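Side-chain contacts in DegV domain-containing protein spr0652 (Streptococcus pneumoniae, PDB 6CNG), which binds a long-chain fatty acid, linoleic acid in this crystal, and probably takes part in lipid transport or fatty acid metabolism: residues F102-T107 / G143-L148; H134-L139 / A171-T176; W23-D28 / E150-L155; V46-T51 / L92-G97. All coordinates share one frame; numbering follows the deposited sequence.

All four contacts set a helix against one sheet, but on different faces and with different chemistry. Contacts 1 and 3 share helix 143-157 and are buried and apolar, meeting the adjacent parallel strands 100-105 and 23-28. Contact 2 lies on the same face, where helix 162-174 reaches strand 132-137; it is only partly buried and chiefly polar. It shares a sodium ion and a water with contact 1. Contact 4 is on the other face, largely buried yet farthest out (its centre about 16 Å from the centre of the chain, against about 6 Å for contact 1), and joins strand 43-54 to helix 88-95 through methyl groups. All but contact 3 include a residue touching linoleic acid.

Contact 1 of 4, residues F102-T107 / G143-L148. With NA (sodium ion), chain D.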
# COMPACT_ATOMS: atom_id res chain seq x y z
N PHE A 102 -2.83 -9.39 13.58
CA PHE A 102 -2.64 -9.49 12.15
C PHE A 102 -1.65 -8.43 11.71
O PHE A 102 -1.70 -7.29 12.16
CB PHE A 102 -3.95 -9.30 11.39
CG PHE A 102 -4.91 -10.35 11.68
CD1 PHE A 102 -5.67 -10.31 12.82
CD2 PHE A 102 -5.00 -11.45 10.87
CE1 PHE A 102 -6.53 -11.34 13.12
CE2 PHE A 102 -5.86 -12.47 11.16
CZ PHE A 102 -6.62 -12.41 12.28
N LEU A 103 -0.79 -8.82 10.80
CA LEU A 103 0.29 -7.96 10.35
C LEU A 103 0.29 -8.03 8.84
O LEU A 103 0.54 -9.09 8.27
CB LEU A 103 1.60 -8.44 10.96
CG LEU A 103 2.82 -7.54 10.86
CD1 LEU A 103 3.99 -8.24 11.51
CD2 LEU A 103 3.15 -7.14 9.44
N VAL A 104 0.01 -6.91 8.19
CA VAL A 104 0.04 -6.81 6.75
C VAL A 104 1.27 -6.01 6.38
O VAL A 104 1.42 -4.87 6.82
CB VAL A 104 -1.22 -6.13 6.22
CG1 VAL A 104 -1.28 -6.19 4.71
CG2 VAL A 104 -2.43 -6.75 6.83
N THR A 105 2.11 -6.58 5.55
CA THR A 105 3.26 -5.88 5.01
C THR A 105 3.07 -5.56 3.54
O THR A 105 2.31 -6.18 2.81
CB THR A 105 4.54 -6.69 5.17
OG1 THR A 105 4.55 -7.77 4.23
CG2 THR A 105 4.65 -7.22 6.55
N ILE A 106 3.80 -4.54 3.12
CA ILE A 106 4.02 -4.31 1.72
C ILE A 106 4.69 -5.53 1.11
O ILE A 106 5.28 -6.38 1.80
CB ILE A 106 4.91 -3.05 1.68
CG1 ILE A 106 4.71 -2.26 0.38
CG2 ILE A 106 6.38 -3.42 2.00
CD1 ILE A 106 5.47 -0.93 0.31
N THR A 107 4.57 -5.64 -0.22
CA THR A 107 5.12 -6.76 -0.97
C THR A 107 6.47 -7.21 -0.43
O THR A 107 7.43 -6.44 -0.38
CB THR A 107 5.27 -6.42 -2.44
OG1 THR A 107 6.12 -7.40 -3.05
CG2 THR A 107 5.84 -5.04 -2.64
N GLY A 143 -3.24 1.43 -1.96
CA GLY A 143 -4.67 1.24 -1.79
C GLY A 143 -5.11 -0.19 -1.52
O GLY A 143 -6.10 -0.41 -0.83
N GLU A 144 -4.38 -1.17 -2.06
CA GLU A 144 -4.76 -2.55 -1.83
C GLU A 144 -4.48 -2.98 -0.40
O GLU A 144 -5.28 -3.68 0.21
CB GLU A 144 -4.07 -3.49 -2.82
CG GLU A 144 -4.80 -4.79 -2.90
CD GLU A 144 -4.08 -5.90 -3.62
OE1 GLU A 144 -3.13 -5.62 -4.36
OE2 GLU A 144 -4.49 -7.08 -3.44
N VAL A 145 -3.34 -2.56 0.14
CA VAL A 145 -3.07 -2.79 1.55
C VAL A 145 -4.12 -2.09 2.40
O VAL A 145 -4.58 -2.62 3.42
CB VAL A 145 -1.65 -2.33 1.91
CG1 VAL A 145 -1.45 -2.39 3.37
CG2 VAL A 145 -0.62 -3.20 1.22
N ASP A 146 -4.50 -0.89 2.02
CA ASP A 146 -5.53 -0.20 2.76
C ASP A 146 -6.82 -1.00 2.80
O ASP A 146 -7.45 -1.12 3.85
CB ASP A 146 -5.74 1.15 2.10
CG ASP A 146 -4.46 1.98 2.08
OD1 ASP A 146 -3.56 1.69 2.88
OD2 ASP A 146 -4.34 2.93 1.27
N LEU A 147 -7.25 -1.55 1.66
CA LEU A 147 -8.44 -2.38 1.64
C LEU A 147 -8.30 -3.58 2.55
O LEU A 147 -9.25 -3.98 3.23
CB LEU A 147 -8.67 -2.87 0.23
CG LEU A 147 -9.34 -1.89 -0.74
CD1 LEU A 147 -9.45 -2.53 -2.10
CD2 LEU A 147 -10.70 -1.45 -0.22
N LEU A 148 -7.13 -4.20 2.56
CA LEU A 148 -6.96 -5.37 3.40
C LEU A 148 -7.12 -5.01 4.86
O LEU A 148 -7.70 -5.76 5.64
CB LEU A 148 -5.58 -5.97 3.21
CG LEU A 148 -5.27 -6.56 1.85
CD1 LEU A 148 -3.88 -7.11 1.88
CD2 LEU A 148 -6.23 -7.64 1.51
NA NA D . -4.50 -9.56 -4.43
O HOH W 1 -2.52 -10.00 -3.44
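Val104 on strand 100-105 meets Val145 and Leu148 of helix 143-157 through a single methyl group, and this is the tight part of the contact. Its CG1 lies 4.0 Å from Val145 CG1 and equally 4.0 Å from Leu148 CD1. Those two helix methyls, Val145 CG1 and Leu148 CD1, are 5.5 Å apart, so Val104 CG1 fits the step between residues one helical turn apart. The rotamer explains the choice of branch: with CG1 trans to the backbone N (chi1 -172°), it is CG1 that projects to the helix. The two valine side chains run past each other in opposite directions.

Packing slackens toward the C-terminal end of the strand, where Val145 CG2 comes no nearer than 4.5 Å to Thr105 O. Thr105 itself turns to the other face, toward helix 113-127, and its OG1 donates to Ile106 O over 2.9 Å. Glu144 of helix 143-157 takes no part in the packing against the strand: its OE2 binds the sodium ion at 2.7 Å, alongside the carbonyls of Gln173 and Thr176 and a water 2.3 Å from the metal, while OE1 is hydrogen-bonded to Ser140 OG. The segment axes approach to 9.4 Å and run nearly antiparallel, at 170°. Such antiparallel packing of a helix on a parallel strand is typical of layered alpha/beta folds, and here the strand leads on to Thr107 in the linoleic acid pocket.

Contact 2 of 4, residues H134-L139 / A171-T176; sequences HVIDSL and AYQEKT. With NA (sodium ion), chain D.
Gln173 carries this contact, reaching from the C-terminal part of helix 162-174 to the backbone carbonyls of Asp137 and Ser138. From CB the chain goes out trans to the backbone N (chi1 -172°) and stays extended, which gives it the length to cross. Its CG passes 4.1 Å from the sodium ion, a neighbour of the metal and not a ligand. The amide carbon CD comes to 4.0 Å from Asp137 O. There the group divides: OE1 rests 3.7 Å from Ile136 CG2, an apolar neighbour, whereas NE2 donates to Asp137 O at 3.0 Å with an N-H...O angle of 161°. That acceptor lies almost exactly in the plane of the Gln173 amide (1° out of it). NE2 makes a weak, bent bond to Ser138 O at 3.3 Å; the straight bond to Asp137 O, helped by the weak one, probably sets the rotation of the amide.

The backbone just here forms an Asx turn: Asp137 OD1 accepts from Leu139 N. A sodium-bound water donates to Ser138 O over 3.1 Å, making a second route between the segments. Gln173 O binds the sodium at 2.8 Å and Thr176 O at 2.3 Å, so Gln173 serves strand and metal at once; Glu144 OE2 is the third protein ligand. Strand 132-137 pairs with strand 100-105, helix 143-157 packs against both Ser138 and Thr176, and Thr176 begins strand 176-182 of the second sheet.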
# COMPACT_ATOMS: atom_id res chain seq x y z
N HIS A 134 -0.92 -13.60 12.66
CA HIS A 134 -0.99 -13.97 11.26
C HIS A 134 -0.36 -12.86 10.43
O HIS A 134 -0.85 -11.72 10.42
CB HIS A 134 -2.44 -14.17 10.84
CG HIS A 134 -2.60 -14.57 9.40
ND1 HIS A 134 -2.29 -15.82 8.94
CD2 HIS A 134 -3.09 -13.89 8.34
CE1 HIS A 134 -2.55 -15.90 7.66
NE2 HIS A 134 -3.04 -14.73 7.26
N VAL A 135 0.71 -13.21 9.72
CA VAL A 135 1.45 -12.28 8.87
C VAL A 135 0.96 -12.44 7.44
O VAL A 135 0.97 -13.55 6.89
CB VAL A 135 2.96 -12.54 8.94
CG1 VAL A 135 3.69 -11.49 8.16
CG2 VAL A 135 3.45 -12.59 10.37
N ILE A 136 0.58 -11.33 6.85
CA ILE A 136 0.05 -11.29 5.51
C ILE A 136 1.06 -10.51 4.70
O ILE A 136 1.29 -9.34 4.95
CB ILE A 136 -1.32 -10.59 5.49
CG1 ILE A 136 -2.28 -11.39 6.38
CG2 ILE A 136 -1.79 -10.47 4.10
CD1 ILE A 136 -3.57 -10.69 6.71
N ASP A 137 1.66 -11.18 3.74
CA ASP A 137 2.34 -10.49 2.66
C ASP A 137 1.29 -10.07 1.64
O ASP A 137 0.69 -10.91 0.97
CB ASP A 137 3.35 -11.43 2.03
CG ASP A 137 4.20 -10.76 0.98
OD1 ASP A 137 3.93 -9.63 0.52
OD2 ASP A 137 5.17 -11.42 0.58
N SER A 138 1.06 -8.76 1.53
CA SER A 138 0.08 -8.25 0.60
C SER A 138 0.49 -8.48 -0.85
O SER A 138 -0.39 -8.47 -1.73
CB SER A 138 -0.10 -6.76 0.81
OG SER A 138 1.02 -6.02 0.38
N LEU A 139 1.79 -8.63 -1.10
CA LEU A 139 2.33 -8.62 -2.46
C LEU A 139 1.91 -7.36 -3.20
O LEU A 139 1.71 -7.37 -4.41
CB LEU A 139 1.93 -9.88 -3.22
CG LEU A 139 2.35 -11.22 -2.59
CD1 LEU A 139 1.74 -12.41 -3.31
CD2 LEU A 139 3.85 -11.38 -2.54
N ALA A 171 -9.12 -15.44 1.77
CA ALA A 171 -10.04 -15.46 0.65
C ALA A 171 -10.20 -14.07 0.06
O ALA A 171 -10.20 -13.92 -1.16
CB ALA A 171 -11.38 -16.00 1.10
N TYR A 172 -10.30 -13.05 0.90
CA TYR A 172 -10.53 -11.70 0.40
C TYR A 172 -9.36 -11.23 -0.44
O TYR A 172 -9.53 -10.51 -1.43
CB TYR A 172 -10.76 -10.75 1.57
CG TYR A 172 -11.05 -9.31 1.16
CD1 TYR A 172 -12.22 -8.98 0.51
CD2 TYR A 172 -10.17 -8.28 1.46
CE1 TYR A 172 -12.48 -7.70 0.14
CE2 TYR A 172 -10.43 -6.99 1.10
CZ TYR A 172 -11.58 -6.70 0.45
OH TYR A 172 -11.86 -5.41 0.08
N GLN A 173 -8.15 -11.62 -0.07
CA GLN A 173 -6.96 -11.23 -0.81
C GLN A 173 -6.95 -11.80 -2.24
O GLN A 173 -6.26 -11.25 -3.09
CB GLN A 173 -5.72 -11.63 -0.01
CG GLN A 173 -4.46 -11.10 -0.60
CD GLN A 173 -3.25 -11.39 0.26
OE1 GLN A 173 -3.31 -12.16 1.22
NE2 GLN A 173 -2.12 -10.80 -0.11
N GLU A 174 -7.71 -12.84 -2.53
CA GLU A 174 -7.86 -13.25 -3.90
C GLU A 174 -8.76 -12.30 -4.68
O GLU A 174 -8.65 -12.25 -5.90
CB GLU A 174 -8.46 -14.66 -3.95
CG GLU A 174 -7.71 -15.69 -3.13
CD GLU A 174 -8.51 -16.97 -2.90
OE1 GLU A 174 -9.59 -17.10 -3.51
OE2 GLU A 174 -8.08 -17.84 -2.11
N LYS A 175 -9.62 -11.55 -3.97
CA LYS A 175 -10.61 -10.64 -4.54
C LYS A 175 -10.09 -9.22 -4.70
O LYS A 175 -10.84 -8.36 -5.15
CB LYS A 175 -11.86 -10.51 -3.62
CG LYS A 175 -12.80 -11.69 -3.55
CD LYS A 175 -13.88 -11.49 -2.45
CE LYS A 175 -14.05 -12.73 -1.54
NZ LYS A 175 -13.79 -12.43 -0.08
N THR A 176 -8.85 -8.95 -4.32
CA THR A 176 -8.30 -7.61 -4.31
C THR A 176 -7.10 -7.52 -5.25
O THR A 176 -6.31 -8.47 -5.37
CB THR A 176 -7.89 -7.15 -2.90
OG1 THR A 176 -6.89 -8.02 -2.35
CG2 THR A 176 -9.06 -7.16 -1.99
NA NA D . -4.50 -9.56 -4.43
O HOH W 1 -2.52 -10.00 -3.44

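Contact 3 of 4, residues W23-D28 / E150-L155; sequences WKIIAD and EKLNDL
The peptide group joining Leu152 to Asn153 has Ile25 CD1 over one face: this methyl is 3.6 Å from Asn153 N and lies almost straight above it. The carboxamide of Asn153 is occupied elsewhere, because OD1 accepts from Ala40 N and ND2 donates to Thr38 O. It is CB of Asn153 that meets Ile25 CD1, at 4.1 Å, while its polar end ties helix 143-157 to the loop that follows strand 23-28.

Leu152 supplies the apolar remainder. Its CB is 3.8 Å from Ile25 CD1, and its CD1 is 4.1 Å from Ile25 CG2, so both branches of the isoleucine are used. The two side chains cross at a slant. An extended Ile25 chain (chi2 169°) carries CD1 out to the helix backbone and leaves CG2, nearer the strand, for the leucine tip.

The CA atoms of Ile25 and Leu152 are the nearest across the segments, at 7.5 Å. Leu152 also touches Val104, so it spans two neighbouring parallel strands, and Ile169 of helix 162-174 borders it. A buried aliphatic layer of this kind, with branched strand residues facing a helix, is characteristic of an alpha/beta fold, here at the parallel strands of a mixed sheet.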
# COMPACT_ATOMS: atom_id res chain seq x y z
N TRP A 23 -7.29 -7.24 20.11
CA TRP A 23 -6.88 -7.39 18.72
C TRP A 23 -6.01 -6.21 18.30
O TRP A 23 -6.27 -5.06 18.67
CB TRP A 23 -8.09 -7.38 17.79
CG TRP A 23 -9.12 -8.34 18.09
CD1 TRP A 23 -10.03 -8.27 19.08
CD2 TRP A 23 -9.39 -9.54 17.38
NE1 TRP A 23 -10.85 -9.35 19.04
CE2 TRP A 23 -10.47 -10.15 18.00
CE3 TRP A 23 -8.81 -10.15 16.29
CZ2 TRP A 23 -10.99 -11.32 17.56
CZ3 TRP A 23 -9.32 -11.32 15.85
CH2 TRP A 23 -10.40 -11.89 16.47
N LYS A 24 -4.98 -6.50 17.52
CA LYS A 24 -4.19 -5.47 16.87
C LYS A 24 -4.10 -5.76 15.38
O LYS A 24 -3.87 -6.91 14.97
CB LYS A 24 -2.79 -5.34 17.47
CG LYS A 24 -2.61 -4.12 18.30
CD LYS A 24 -1.23 -4.03 18.96
CE LYS A 24 -1.09 -2.80 19.85
NZ LYS A 24 0.28 -2.59 20.46
N ILE A 25 -4.31 -4.74 14.57
CA ILE A 25 -3.99 -4.76 13.16
C ILE A 25 -2.76 -3.89 12.97
O ILE A 25 -2.78 -2.69 13.26
CB ILE A 25 -5.16 -4.23 12.30
CG1 ILE A 25 -6.39 -5.12 12.48
CG2 ILE A 25 -4.74 -4.18 10.84
CD1 ILE A 25 -7.64 -4.52 11.87
N ILE A 26 -1.68 -4.51 12.51
CA ILE A 26 -0.40 -3.85 12.31
C ILE A 26 -0.12 -3.81 10.81
O ILE A 26 -0.40 -4.76 10.10
CB ILE A 26 0.74 -4.59 13.04
CG1 ILE A 26 0.33 -4.91 14.47
CG2 ILE A 26 1.98 -3.75 13.03
CD1 ILE A 26 1.34 -5.69 15.25
N ALA A 27 0.40 -2.69 10.35
CA ALA A 27 0.79 -2.58 8.95
C ALA A 27 2.05 -1.73 8.88
O ALA A 27 2.29 -0.90 9.73
CB ALA A 27 -0.31 -1.93 8.10
N ASP A 28 2.86 -1.96 7.86
CA ASP A 28 3.97 -1.04 7.63
C ASP A 28 3.49 0.19 6.84
O ASP A 28 2.34 0.28 6.41
CB ASP A 28 5.14 -1.79 6.97
CG ASP A 28 4.81 -2.34 5.60
OD1 ASP A 28 4.09 -1.65 4.83
OD2 ASP A 28 5.30 -3.45 5.27
N GLU A 150 -8.80 -2.40 6.11
CA GLU A 150 -10.20 -2.15 6.32
C GLU A 150 -10.98 -3.45 6.48
O GLU A 150 -11.87 -3.55 7.33
CB GLU A 150 -10.75 -1.36 5.14
CG GLU A 150 -12.27 -1.33 5.15
CD GLU A 150 -12.88 -0.43 4.10
OE1 GLU A 150 -14.10 -0.18 4.18
OE2 GLU A 150 -12.13 0.03 3.23
N LYS A 151 -10.67 -4.45 5.67
CA LYS A 151 -11.40 -5.69 5.74
C LYS A 151 -11.11 -6.44 7.02
O LYS A 151 -12.01 -7.03 7.62
CB LYS A 151 -11.07 -6.55 4.54
CG LYS A 151 -11.80 -7.88 4.55
CD LYS A 151 -13.31 -7.75 4.59
CE LYS A 151 -13.85 -6.92 3.48
NZ LYS A 151 -15.30 -7.16 3.20
N LEU A 152 -9.87 -6.48 7.45
CA LEU A 152 -9.61 -7.12 8.71
C LEU A 152 -10.47 -6.50 9.80
O LEU A 152 -11.08 -7.21 10.61
CB LEU A 152 -8.14 -6.99 9.05
CG LEU A 152 -7.16 -7.77 8.21
CD1 LEU A 152 -5.76 -7.38 8.49
CD2 LEU A 152 -7.34 -9.24 8.49
N ASN A 153 -10.56 -5.17 9.81
CA ASN A 153 -11.38 -4.49 10.79
C ASN A 153 -12.84 -4.86 10.65
O ASN A 153 -13.52 -5.12 11.63
CB ASN A 153 -11.21 -2.98 10.63
CG ASN A 153 -11.72 -2.21 11.84
OD1 ASN A 153 -11.26 -2.43 12.95
ND2 ASN A 153 -12.66 -1.30 11.61
N ASP A 154 -13.34 -4.83 9.42
CA ASP A 154 -14.68 -5.32 9.15
C ASP A 154 -14.89 -6.69 9.80
O ASP A 154 -15.83 -6.89 10.57
CB ASP A 154 -14.87 -5.45 7.64
CG ASP A 154 -15.12 -4.13 6.94
OD1 ASP A 154 -15.15 -3.06 7.58
OD2 ASP A 154 -15.30 -4.21 5.71
N LEU A 155 -14.02 -7.65 9.47
CA LEU A 155 -14.20 -9.03 9.92
C LEU A 155 -14.22 -9.12 11.43
O LEU A 155 -14.96 -9.94 11.98
CB LEU A 155 -13.11 -9.95 9.37
CG LEU A 155 -12.93 -9.95 7.85
CD1 LEU A 155 -11.62 -10.50 7.49
CD2 LEU A 155 -14.02 -10.70 7.17

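Contact 4 of 4, residues V46-T51 / L92-G97. With EIC (linoleic acid), chain C.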
# COMPACT_ATOMS: atom_id res chain seq x y z
N VAL A 46 -1.84 -0.03 14.37
CA VAL A 46 -0.50 0.51 14.51
C VAL A 46 0.17 0.45 13.16
O VAL A 46 0.17 -0.60 12.53
CB VAL A 46 0.34 -0.29 15.52
CG1 VAL A 46 1.75 0.27 15.62
CG2 VAL A 46 -0.30 -0.28 16.87
N SER A 47 0.74 1.56 12.73
CA SER A 47 1.60 1.53 11.56
C SER A 47 3.05 1.56 11.98
O SER A 47 3.46 2.33 12.86
CB SER A 47 1.34 2.66 10.59
OG SER A 47 1.89 2.27 9.34
N VAL A 48 3.83 0.73 11.30
CA VAL A 48 5.26 0.58 11.56
C VAL A 48 6.01 1.28 10.44
O VAL A 48 5.99 0.82 9.28
CB VAL A 48 5.65 -0.89 11.70
CG1 VAL A 48 7.15 -1.00 11.97
CG2 VAL A 48 4.83 -1.55 12.76
N PRO A 49 6.71 2.37 10.73
CA PRO A 49 7.29 3.18 9.66
C PRO A 49 8.52 2.54 9.03
O PRO A 49 9.38 1.97 9.69
CB PRO A 49 7.67 4.47 10.38
CG PRO A 49 7.93 4.05 11.74
CD PRO A 49 6.98 2.97 12.05
N LEU A 50 8.59 2.67 7.72
CA LEU A 50 9.87 2.55 7.04
C LEU A 50 10.57 3.90 7.07
O LEU A 50 10.00 4.91 7.47
CB LEU A 50 9.68 2.07 5.59
CG LEU A 50 9.52 0.56 5.47
CD1 LEU A 50 8.12 0.11 5.77
CD2 LEU A 50 9.95 0.06 4.12
N THR A 51 11.82 3.91 6.62
CA THR A 51 12.60 5.13 6.61
C THR A 51 13.03 5.44 5.19
O THR A 51 13.14 4.56 4.35
CB THR A 51 13.83 5.01 7.49
OG1 THR A 51 14.64 3.93 7.01
CG2 THR A 51 13.44 4.75 8.91
N LEU A 92 8.34 -6.24 17.02
CA LEU A 92 8.13 -6.76 18.37
C LEU A 92 7.49 -5.74 19.29
O LEU A 92 6.60 -6.08 20.07
CB LEU A 92 9.47 -7.20 18.98
CG LEU A 92 10.18 -8.40 18.42
CD1 LEU A 92 11.52 -8.51 19.14
CD2 LEU A 92 9.36 -9.63 18.59
N ARG A 93 7.96 -4.49 19.23
CA ARG A 93 7.35 -3.43 20.02
C ARG A 93 5.87 -3.31 19.74
O ARG A 93 5.06 -3.09 20.65
CB ARG A 93 7.98 -2.09 19.64
CG ARG A 93 9.36 -1.82 20.16
CD ARG A 93 9.59 -0.30 20.28
NE ARG A 93 8.81 0.51 19.33
CZ ARG A 93 7.70 1.19 19.63
NH1 ARG A 93 7.18 1.18 20.86
NH2 ARG A 93 7.09 1.89 18.68
N ALA A 94 5.50 -3.37 18.47
CA ALA A 94 4.13 -3.16 18.06
C ALA A 94 3.20 -4.27 18.54
O ALA A 94 1.99 -4.05 18.65
CB ALA A 94 4.08 -3.04 16.55
N PHE A 95 3.73 -5.44 18.83
CA PHE A 95 2.90 -6.55 19.25
C PHE A 95 2.33 -6.37 20.65
O PHE A 95 1.33 -7.00 20.97
CB PHE A 95 3.72 -7.83 19.21
CG PHE A 95 4.10 -8.28 17.85
CD1 PHE A 95 3.40 -7.90 16.73
CD2 PHE A 95 5.16 -9.12 17.69
CE1 PHE A 95 3.76 -8.34 15.52
CE2 PHE A 95 5.52 -9.55 16.48
CZ PHE A 95 4.82 -9.18 15.39
N GLU A 96 2.94 -5.54 21.49
CA GLU A 96 2.64 -5.56 22.92
C GLU A 96 1.20 -5.18 23.22
O GLU A 96 0.63 -4.28 22.61
CB GLU A 96 3.58 -4.63 23.66
CG GLU A 96 3.48 -4.86 25.17
CD GLU A 96 3.89 -3.67 25.99
OE1 GLU A 96 4.04 -3.84 27.21
OE2 GLU A 96 4.04 -2.55 25.44
N GLY A 97 0.61 -5.87 24.20
CA GLY A 97 -0.74 -5.55 24.65
C GLY A 97 -1.87 -6.11 23.82
O GLY A 97 -3.00 -5.62 23.92
C1 EIC C . 12.29 -0.76 1.47
C2 EIC C . 10.94 -0.35 0.90
C3 EIC C . 10.83 -0.54 -0.60
C4 EIC C . 9.40 -0.41 -1.07
C5 EIC C . 9.27 -0.70 -2.55
C6 EIC C . 7.81 -0.69 -3.01
C7 EIC C . 7.22 0.72 -3.13
C8 EIC C . 5.73 0.67 -3.43
C9 EIC C . 5.20 2.08 -3.41
C10 EIC C . 5.06 2.77 -4.52
C11 EIC C . 5.43 2.22 -5.89
C12 EIC C . 4.25 2.56 -6.79
C13 EIC C . 3.65 1.69 -7.58
C14 EIC C . 4.09 0.25 -7.70
C15 EIC C . 3.44 -0.63 -6.63
C16 EIC C . 3.90 -2.07 -6.82
C17 EIC C . 3.41 -2.95 -5.70
C18 EIC C . 3.93 -4.36 -5.91
O1 EIC C . 12.45 -1.87 2.05
O2 EIC C . 13.27 0.03 1.36
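Val46 and Ala94 mark the closest backbone approach, their CA atoms 6.9 Å apart. Residues 46-48 are extended strand, with Val46 at phi/psi -137/130°, so Val46 and Val48 alternate with Ser47, whose CB points away from the helix. Opposite them, helix 88-95 is ending: Ala94 is still helical, and the chain then opens toward Gly97.

The single CB of Ala94 takes both valines. It lies 4.2 Å from Val46 CG1 and 4.1 Å from Val48 CG2, methyls that are themselves 4.6 Å apart. Different branches are used although both chi1 values are close to 180°: Val46 points more directly at the helix and presents the methyl trans to its N, while Val48 presents the one trans to its carbonyl carbon. Farther along, Leu50 CD2 comes within 3.4 Å of C2 of linoleic acid, beside the carboxylate end that Ser111 OG hydrogen-bonds.

No hydrogen bond crosses between the segments. A polar tie comes from strand 23-28, where Lys24 NZ donates to Ala94 O and Glu96 O; its charge probably also favours this C-terminal end of the helix. The chemistry thus implies undirected methyl packing, with the Lys24 hydrogen bonds as a separate, directional link to strand 23-28.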